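Local coordinates for protein cyclopropane mycolic acid synthase 3 (Mycobacterium tuberculosis, PDB 1L1E) that probably converts a double bond at the proximal position of an alpha mycolic acid into a cyclopropane ring, using S-adenosyl-L-methionine as methylene donor, at residues A[150-153]-A[154-158]. Residues are numbered along the deposited sequence; the frame is centred on the assembly and turned at random.
Sequences FFEV and THRTL
The last turns of helix 147-157, the crossover helix of a beta-alpha-beta unit in this Rossmann-like methyltransferase fold, bring Phe150 and Glu152 of one turn against Thr154 and Arg156 of the next. On the buried side, Thr154 engages Phe150 through its backbone N-H, its hydroxyl and its methyl. Its backbone N gives a nearly straight i+4 bond of 2.9 Å to Phe150 O, and its hydroxyl OG1 donates to the same oxygen at 2.8 Å from a direction tilted out of the carbonyl plane. OG1 lies between the backbone N and the carbonyl carbon (chi1 48°), a setting that lets a threonine hydroxyl fold back onto the preceding turn, so that a polar group is satisfied inside the core. The methyl CG2 is then left to lie over one face of the Phe150 ring, a CH-pi contact 4.1 Å from CG2 to the ring centroid. Thr157 turns its hydroxyl back by a shorter step, OG1 donating to Thr154 O at 3.0 Å from above the carbonyl plane. Toward the outer side, the i, i+4 spacing suits the opposite charges of Glu152 and Arg156. Glu152 OE2 forms a salt bridge with Arg156 NH1, modelled at an unusually short and doubtful 2.5 Å, with OE2 over a guanidinium face and the two planes 68° apart. Arg156, extended from CG to NE, also rests its guanidinium against Glu152 CG, while Glu152 OE1 is hydrogen-bonded to His149 ND1. The flat, apolar rings of Phe150 and Phe151 suit the buried side: with Thr154 they meet Met164 of strand 163-170, and Thr154 and Thr157 touch Ile133 of strand 132-136. Phe150 also meets Trp123, a probable cofactor-binding residue, edge to face, while Phe151 reaches across to Tyr214 and Ala215 of helix 208-216.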
loop_
_atom_site.group_PDB
_atom_site.type_symbol
_atom_site.label_atom_id
_atom_site.label_comp_id
_atom_site.label_asym_id
_atom_site.label_seq_id
_atom_site.Cartn_x
_atom_site.Cartn_y
_atom_site.Cartn_z
ATOM N N PHE A 150 -0.914 -15.797 4.900
ATOM C CA PHE A 150 -1.310 -14.868 3.850
ATOM C C PHE A 150 -1.064 -15.460 2.464
ATOM O O PHE A 150 -1.947 -15.466 1.609
ATOM C CB PHE A 150 -0.527 -13.564 3.997
ATOM C CG PHE A 150 -0.716 -12.613 2.858
ATOM C CD1 PHE A 150 -1.920 -11.935 2.693
ATOM C CD2 PHE A 150 0.320 -12.382 1.952
ATOM C CE1 PHE A 150 -2.097 -11.030 1.643
ATOM C CE2 PHE A 150 0.158 -11.476 0.893
ATOM C CZ PHE A 150 -1.050 -10.799 0.740
ATOM N N PHE A 151 0.138 -15.962 2.235
ATOM C CA PHE A 151 0.435 -16.528 0.940
ATOM C C PHE A 151 -0.355 -17.801 0.652
ATOM O O PHE A 151 -0.709 -18.057 -0.493
ATOM C CB PHE A 151 1.943 -16.727 0.794
ATOM C CG PHE A 151 2.685 -15.429 0.584
ATOM C CD1 PHE A 151 3.586 -14.951 1.538
ATOM C CD2 PHE A 151 2.445 -14.660 -0.554
ATOM C CE1 PHE A 151 4.233 -13.736 1.360
ATOM C CE2 PHE A 151 3.090 -13.436 -0.742
ATOM C CZ PHE A 151 3.984 -12.974 0.216
ATOM N N GLU A 152 -0.653 -18.586 1.686
ATOM C CA GLU A 152 -1.445 -19.796 1.492
ATOM C C GLU A 152 -2.877 -19.417 1.090
ATOM O O GLU A 152 -3.460 -20.030 0.199
ATOM C CB GLU A 152 -1.485 -20.637 2.776
ATOM C CG GLU A 152 -2.743 -21.484 2.914
ATOM C CD GLU A 152 -2.869 -22.166 4.270
ATOM O OE1 GLU A 152 -2.695 -21.488 5.311
ATOM O OE2 GLU A 152 -3.158 -23.382 4.293
ATOM N N VAL A 153 -3.439 -18.414 1.757
ATOM C CA VAL A 153 -4.800 -17.970 1.465
ATOM C C VAL A 153 -4.924 -17.323 0.083
ATOM O O VAL A 153 -5.862 -17.619 -0.658
ATOM C CB VAL A 153 -5.306 -16.959 2.522
ATOM C CG1 VAL A 153 -6.695 -16.468 2.155
ATOM C CG2 VAL A 153 -5.327 -17.606 3.893
ATOM N N THR A 154 -3.989 -16.439 -0.264
ATOM C CA THR A 154 -4.039 -15.777 -1.567
ATOM C C THR A 154 -3.780 -16.757 -2.713
ATOM O O THR A 154 -4.363 -16.632 -3.786
ATOM C CB THR A 154 -3.024 -14.609 -1.651
ATOM O OG1 THR A 154 -1.736 -15.048 -1.189
ATOM C CG2 THR A 154 -3.502 -13.435 -0.811
ATOM N N HIS A 155 -2.912 -17.735 -2.481
ATOM C CA HIS A 155 -2.601 -18.732 -3.496
ATOM C C HIS A 155 -3.786 -19.682 -3.756
ATOM O O HIS A 155 -4.038 -20.085 -4.892
ATOM C CB HIS A 155 -1.386 -19.557 -3.060
ATOM C CG HIS A 155 -0.955 -20.574 -4.069
ATOM N ND1 HIS A 155 -0.119 -20.270 -5.123
ATOM C CD2 HIS A 155 -1.274 -21.883 -4.207
ATOM C CE1 HIS A 155 0.057 -21.349 -5.869
ATOM N NE2 HIS A 155 -0.634 -22.341 -5.336
ATOM N N ARG A 156 -4.512 -20.035 -2.704
ATOM C CA ARG A 156 -5.638 -20.953 -2.840
ATOM C C ARG A 156 -6.926 -20.316 -3.382
ATOM O O ARG A 156 -7.850 -21.013 -3.786
ATOM C CB ARG A 156 -5.884 -21.644 -1.493
ATOM C CG ARG A 156 -4.710 -22.558 -1.079
ATOM C CD ARG A 156 -4.868 -23.171 0.317
ATOM N NE ARG A 156 -3.812 -24.149 0.610
ATOM C CZ ARG A 156 -3.717 -24.832 1.748
ATOM N NH1 ARG A 156 -4.614 -24.650 2.711
ATOM N NH2 ARG A 156 -2.727 -25.707 1.927
ATOM N N THR A 157 -6.984 -18.992 -3.409
ATOM C CA THR A 157 -8.169 -18.309 -3.912
ATOM C C THR A 157 -8.027 -18.000 -5.398
ATOM O O THR A 157 -9.018 -17.809 -6.098
ATOM C CB THR A 157 -8.410 -16.995 -3.157
ATOM O OG1 THR A 157 -7.248 -16.167 -3.265
ATOM C CG2 THR A 157 -8.696 -17.274 -1.693
ATOM N N LEU A 158 -6.784 -17.953 -5.867
ATOM C CA LEU A 158 -6.475 -17.652 -7.256
ATOM C C LEU A 158 -6.636 -18.855 -8.159
ATOM O O LEU A 158 -6.514 -19.995 -7.715
ATOM C CB LEU A 158 -5.039 -17.139 -7.380
ATOM C CG LEU A 158 -4.747 -15.777 -6.753
ATOM C CD1 LEU A 158 -3.244 -15.491 -6.791
ATOM C CD2 LEU A 158 -5.538 -14.712 -7.503
#